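Local coordinates for guanine nucleotide exchange protein (Legionella pneumophila, PDB 1XSZ), which probably acts as a guanine nucleotide exchange factor for ADP-ribosylation factor (Arf) GTPases, its Sec7 active site being covered by a cap, at residues T263-D268 with Q274-V279; V230-V235 with V243-D248. All coordinates share one frame; numbering follows the deposited sequence. Where two conformers were deposited one is given.

Interaction 1 of 2, residues T263-D268 with Q274-V279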
loop_
_atom_site.group_PDB
_atom_site.type_symbol
_atom_site.label_atom_id
_atom_site.label_comp_id
_atom_site.label_asym_id
_atom_site.label_seq_id
_atom_site.Cartn_x
_atom_site.Cartn_y
_atom_site.Cartn_z
ATOM N N THR A 263 11.604 -0.335 -0.351
ATOM C CA THR A 263 11.308 0.484 -1.519
ATOM C C THR A 263 12.505 1.365 -1.853
ATOM O O THR A 263 13.075 2.017 -0.975
ATOM C CB THR A 263 10.098 1.401 -1.273
ATOM O OG1 THR A 263 8.946 0.601 -0.998
ATOM C CG2 THR A 263 9.826 2.273 -2.494
ATOM N N ILE A 264 12.887 1.368 -3.122
ATOM C CA ILE A 264 13.996 2.187 -3.587
ATOM C C ILE A 264 13.381 3.357 -4.337
ATOM O O ILE A 264 12.511 3.162 -5.188
ATOM C CB ILE A 264 14.900 1.408 -4.564
ATOM C CG1 ILE A 264 15.413 0.133 -3.897
ATOM C CG2 ILE A 264 16.060 2.295 -5.024
ATOM C CD1 ILE A 264 16.066 -0.840 -4.852
ATOM N N THR A 265 13.804 4.571 -4.011
ATOM C CA THR A 265 13.291 5.744 -4.701
ATOM C C THR A 265 14.390 6.302 -5.594
ATOM O O THR A 265 15.485 6.631 -5.125
ATOM C CB THR A 265 12.824 6.838 -3.718
ATOM O OG1 THR A 265 11.752 6.326 -2.915
ATOM C CG2 THR A 265 12.329 8.060 -4.478
ATOM N N LEU A 266 14.099 6.374 -6.888
ATOM C CA LEU A 266 15.043 6.894 -7.873
ATOM C C LEU A 266 14.671 8.324 -8.222
ATOM O O LEU A 266 13.517 8.617 -8.529
ATOM C CB LEU A 266 15.013 6.054 -9.152
ATOM C CG LEU A 266 15.580 4.637 -9.113
ATOM C CD1 LEU A 266 14.767 3.761 -8.178
ATOM C CD2 LEU A 266 15.566 4.065 -10.515
ATOM N N THR A 267 15.651 9.216 -8.181
ATOM C CA THR A 267 15.405 10.609 -8.512
ATOM C C THR A 267 16.507 11.116 -9.428
ATOM O O THR A 267 17.689 10.998 -9.107
ATOM C CB THR A 267 15.375 11.496 -7.249
ATOM O OG1 THR A 267 14.404 10.990 -6.326
ATOM C CG2 THR A 267 15.011 12.925 -7.618
ATOM N N ASP A 268 16.121 11.663 -10.575
ATOM C CA ASP A 268 17.096 12.205 -11.514
ATOM C C ASP A 268 17.412 13.620 -11.043
ATOM O O ASP A 268 16.535 14.482 -11.010
ATOM C CB ASP A 268 16.517 12.233 -12.931
ATOM C CG ASP A 268 17.543 12.648 -13.969
ATOM O OD1 ASP A 268 18.072 13.774 -13.867
ATOM O OD2 ASP A 268 17.821 11.845 -14.885
ATOM N N GLN A 274 11.081 11.030 -11.056
ATOM C CA GLN A 274 11.167 10.102 -9.940
ATOM C C GLN A 274 10.381 8.825 -10.184
ATOM O O GLN A 274 9.423 8.804 -10.956
ATOM C CB GLN A 274 10.666 10.762 -8.652
ATOM C CG GLN A 274 11.661 11.715 -8.007
ATOM C CD GLN A 274 11.185 12.242 -6.666
ATOM O OE1 GLN A 274 11.940 12.886 -5.937
ATOM N NE2 GLN A 274 9.926 11.975 -6.334
ATOM N N ALA A 275 10.807 7.757 -9.526
ATOM C CA ALA A 275 10.141 6.470 -9.638
ATOM C C ALA A 275 10.469 5.662 -8.393
ATOM O O ALA A 275 11.556 5.792 -7.829
ATOM C CB ALA A 275 10.621 5.729 -10.886
ATOM N N THR A 276 9.521 4.850 -7.945
ATOM C CA THR A 276 9.752 4.003 -6.787
ATOM C C THR A 276 9.723 2.548 -7.230
ATOM O O THR A 276 8.997 2.173 -8.164
ATOM C CB THR A 276 8.694 4.201 -5.685
ATOM O OG1 THR A 276 7.387 3.994 -6.231
ATOM C CG2 THR A 276 8.797 5.595 -5.091
ATOM N N ILE A 277 10.528 1.731 -6.567
ATOM C CA ILE A 277 10.604 0.319 -6.878
ATOM C C ILE A 277 10.476 -0.462 -5.581
ATOM O O ILE A 277 11.326 -0.360 -4.694
ATOM C CB ILE A 277 11.946 -0.033 -7.560
ATOM C CG1 ILE A 277 12.121 0.797 -8.835
ATOM C CG2 ILE A 277 11.991 -1.518 -7.873
ATOM C CD1 ILE A 277 13.437 0.537 -9.553
ATOM N N GLN A 278 9.390 -1.218 -5.462
ATOM C CA GLN A 278 9.136 -2.033 -4.281
ATOM C C GLN A 278 9.493 -3.476 -4.574
ATOM O O GLN A 278 9.211 -3.982 -5.659
ATOM C CB GLN A 278 7.657 -1.974 -3.901
ATOM C CG GLN A 278 7.117 -0.596 -3.650
ATOM C CD GLN A 278 5.613 -0.616 -3.494
ATOM O OE1 GLN A 278 5.077 -1.347 -2.661
ATOM N NE2 GLN A 278 4.927 0.181 -4.296
ATOM N N VAL A 279 10.084 -4.150 -3.599
ATOM C CA VAL A 279 10.462 -5.541 -3.760
ATOM C C VAL A 279 9.813 -6.406 -2.685
ATOM O O VAL A 279 9.809 -6.044 -1.507
ATOM C CB VAL A 279 11.999 -5.710 -3.679
ATOM C CG1 VAL A 279 12.366 -7.176 -3.773
ATOM C CG2 VAL A 279 12.668 -4.924 -4.797
#
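Leu266 and Ile277 meet at an angle, the CD1 methyl of Leu266 resting 3.7 Å from the CD1 methyl of Ile277, and with Ile264 and Ala275 they make up the apolar face of this antiparallel strand pair. The torsions help: chi1 of Leu266 (-70°) sets CG beside the backbone N, the chi2 turn (64°) then carries CD1 toward Ile277, and Ile277 holds its own chain fully extended to CD1. Ile264 and Ile277 pair more loosely through their CB atoms, 4.4 Å apart; helix 216-224 lies against this face, Leu221 touching both isoleucines. The strands form a beta hairpin within the capping domain, and its hydrogen-bonded pairs are Ile264 with Ile277 and Leu266 with Ala275. The N of Leu266 reaches the O of Ala275 at 2.8 Å in a nearly straight bond (170° at the hydrogen), whereas the return bond from Ala275 N to Leu266 O is longer and more bent. Polar groups occupy the other face. Thr263 and Gln278 run side by side, OG1 of Thr263 lying 3.4 Å from CG of Gln278; their polar ends are satisfied by partners beyond the pair, Thr263 OG1 by Tyr260 and the Gln278 amide by Tyr280 and Glu105. Thr265 lies alongside Thr276, its OG1 3.7 Å from the Thr276 CG2 methyl.

Interaction 2 of 2, residues V230-V235 with V243-D248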
loop_
_atom_site.group_PDB
_atom_site.type_symbol
_atom_site.label_atom_id
_atom_site.label_comp_id
_atom_site.label_asym_id
_atom_site.label_seq_id
_atom_site.Cartn_x
_atom_site.Cartn_y
_atom_site.Cartn_z
ATOM N N VAL A 230 26.488 2.500 -4.111
ATOM C CA VAL A 230 26.415 1.840 -5.408
ATOM C C VAL A 230 25.421 2.597 -6.281
ATOM O O VAL A 230 24.305 2.889 -5.847
ATOM C CB VAL A 230 25.950 0.371 -5.268
ATOM C CG1 VAL A 230 25.788 -0.262 -6.642
ATOM C CG2 VAL A 230 26.957 -0.416 -4.442
ATOM N N ASN A 231 25.826 2.927 -7.503
ATOM C CA ASN A 231 24.948 3.650 -8.413
ATOM C C ASN A 231 23.896 2.698 -8.965
ATOM O O ASN A 231 24.202 1.579 -9.386
ATOM C CB ASN A 231 25.745 4.264 -9.568
ATOM C CG ASN A 231 24.939 5.287 -10.351
ATOM O OD1 ASN A 231 23.829 5.008 -10.808
ATOM N ND2 ASN A 231 25.498 6.481 -10.511
ATOM N N ILE A 232 22.653 3.156 -8.957
ATOM C CA ILE A 232 21.534 2.366 -9.434
ATOM C C ILE A 232 21.665 1.967 -10.908
ATOM O O ILE A 232 21.036 1.006 -11.350
ATOM C CB ILE A 232 20.209 3.139 -9.213
ATOM C CG1 ILE A 232 19.015 2.238 -9.524
ATOM C CG2 ILE A 232 20.198 4.403 -10.053
ATOM C CD1 ILE A 232 18.904 1.047 -8.598
ATOM N N ASN A 233 22.487 2.685 -11.669
ATOM C CA ASN A 233 22.645 2.340 -13.078
ATOM C C ASN A 233 23.375 1.011 -13.268
ATOM O O ASN A 233 23.464 0.502 -14.385
ATOM C CB ASN A 233 23.364 3.455 -13.851
ATOM C CG ASN A 233 24.711 3.793 -13.269
ATOM O OD1 ASN A 233 25.459 2.913 -12.856
ATOM N ND2 ASN A 233 25.039 5.082 -13.250
ATOM N N THR A 234 23.902 0.450 -12.182
ATOM C CA THR A 234 24.577 -0.839 -12.264
ATOM C C THR A 234 23.493 -1.914 -12.306
ATOM O O THR A 234 23.731 -3.041 -12.737
ATOM C CB THR A 234 25.503 -1.092 -11.049
ATOM O OG1 THR A 234 24.744 -1.026 -9.836
ATOM C CG2 THR A 234 26.619 -0.060 -11.006
ATOM N N VAL A 235 22.298 -1.547 -11.851
ATOM C CA VAL A 235 21.162 -2.459 -11.853
ATOM C C VAL A 235 20.357 -2.211 -13.127
ATOM O O VAL A 235 19.921 -3.154 -13.794
ATOM C CB VAL A 235 20.239 -2.220 -10.630
ATOM C CG1 VAL A 235 19.050 -3.168 -10.684
ATOM C CG2 VAL A 235 21.016 -2.416 -9.333
ATOM N N VAL A 243 21.035 9.663 -11.738
ATOM C CA VAL A 243 19.950 9.166 -10.904
ATOM C C VAL A 243 20.456 8.811 -9.514
ATOM O O VAL A 243 21.356 7.984 -9.358
ATOM C CB VAL A 243 19.281 7.917 -11.524
ATOM C CG1 VAL A 243 18.158 7.421 -10.618
ATOM C CG2 VAL A 243 18.732 8.254 -12.898
ATOM N N LYS A 244 19.875 9.453 -8.505
ATOM C CA LYS A 244 20.250 9.200 -7.124
ATOM C C LYS A 244 19.196 8.284 -6.519
ATOM O O LYS A 244 18.069 8.214 -7.012
ATOM C CB LYS A 244 20.313 10.509 -6.332
ATOM C CG LYS A 244 18.984 11.241 -6.235
ATOM C CD LYS A 244 19.069 12.430 -5.292
ATOM C CE LYS A 244 17.713 13.102 -5.133
ATOM N NZ LYS A 244 17.758 14.227 -4.158
ATOM N N THR A 245 19.562 7.585 -5.453
ATOM C CA THR A 245 18.632 6.673 -4.805
ATOM C C THR A 245 18.688 6.709 -3.291
ATOM O O THR A 245 19.715 7.035 -2.693
ATOM C CB THR A 245 18.892 5.216 -5.227
ATOM O OG1 THR A 245 20.257 4.872 -4.945
ATOM C CG2 THR A 245 18.615 5.025 -6.704
ATOM N N THR A 246 17.555 6.376 -2.686
ATOM C CA THR A 246 17.420 6.279 -1.242
ATOM C C THR A 246 16.643 4.985 -1.072
ATOM O O THR A 246 15.819 4.636 -1.923
ATOM C CB THR A 246 16.619 7.454 -0.628
ATOM O OG1 THR A 246 15.320 7.529 -1.225
ATOM C CG2 THR A 246 17.354 8.769 -0.838
ATOM N N VAL A 247 16.925 4.256 -0.001
ATOM C CA VAL A 247 16.245 2.995 0.247
ATOM C C VAL A 247 15.520 2.999 1.580
ATOM O O VAL A 247 16.110 3.299 2.619
ATOM C CB VAL A 247 17.236 1.811 0.239
ATOM C CG1 VAL A 247 16.498 0.510 0.556
ATOM C CG2 VAL A 247 17.927 1.718 -1.114
ATOM N N ASP A 248 14.232 2.678 1.536
ATOM C CA ASP A 248 13.406 2.596 2.735
ATOM C C ASP A 248 13.426 1.144 3.179
ATOM O O ASP A 248 12.858 0.280 2.510
ATOM C CB ASP A 248 11.961 2.997 2.432
ATOM C CG ASP A 248 11.695 4.463 2.680
ATOM O OD1 ASP A 248 12.409 5.306 2.104
ATOM O OD2 ASP A 248 10.763 4.771 3.451
HETATM O O HOH W 1 22.747 5.314 -5.116
HETATM O O HOH W 2 22.572 7.026 -12.417
HETATM O O HOH W 3 22.007 5.555 -7.623
#
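Residues 230-235 turn through a short 3-10 segment that passes the strand 243-248 with no direct hydrogen bond between them, the closest alpha carbons, those of Ile232 and Thr245, being 7.0 Å apart. Ile232 bridges this gap, its CB 3.5 Å from the CG2 methyl of Thr245 and its CG2 branch 3.7 Å from the CG1 methyl of Val243. With CG1 anti to the backbone N (chi1 -172°), Ile232 sets its CG2 between N and the carbonyl carbon, and from there this methyl touches both strand residues. Phe224 of helix 216-224 packs on Ile232 and Thr245, placing the contact at the junction of helix, loop and an outermost strand of the capping-domain sheet. The turn itself is tied internally: Asn231 O accepts from both the N and the OG1 of Thr234, the hydroxyl approaching at 2.7 Å almost straight in line with the carbonyl. Water takes over the polar bridging. One molecule accepts from Ile232 N at 2.8 Å and donates to Val243 O at 3.1 Å; another donates to Val230 O and lies an unusually short 2.5 Å from Thr245 OG1, so that this second link is less certain.

Followed from the N terminus, the chain leaves helix 216-224, makes the turn at 230-235 and comes back as strand 243-248, so interaction 2 closes a loop with seven residues between its segments. Only afterwards, beyond helix 252-258, does strand 260-268 begin; interaction 1 then closes the hairpin with 274-280 across five residues. The two are therefore in series, neither nested nor crossed. They meet laterally in one antiparallel sheet, where strand 243-248 borders 260-268: Lys244 N lies 2.7 Å from Thr267 O, a probable hydrogen bond, and Val243 packs on Leu266. Helix 216-224 touches both contacts, joining loop, edge strand and hairpin.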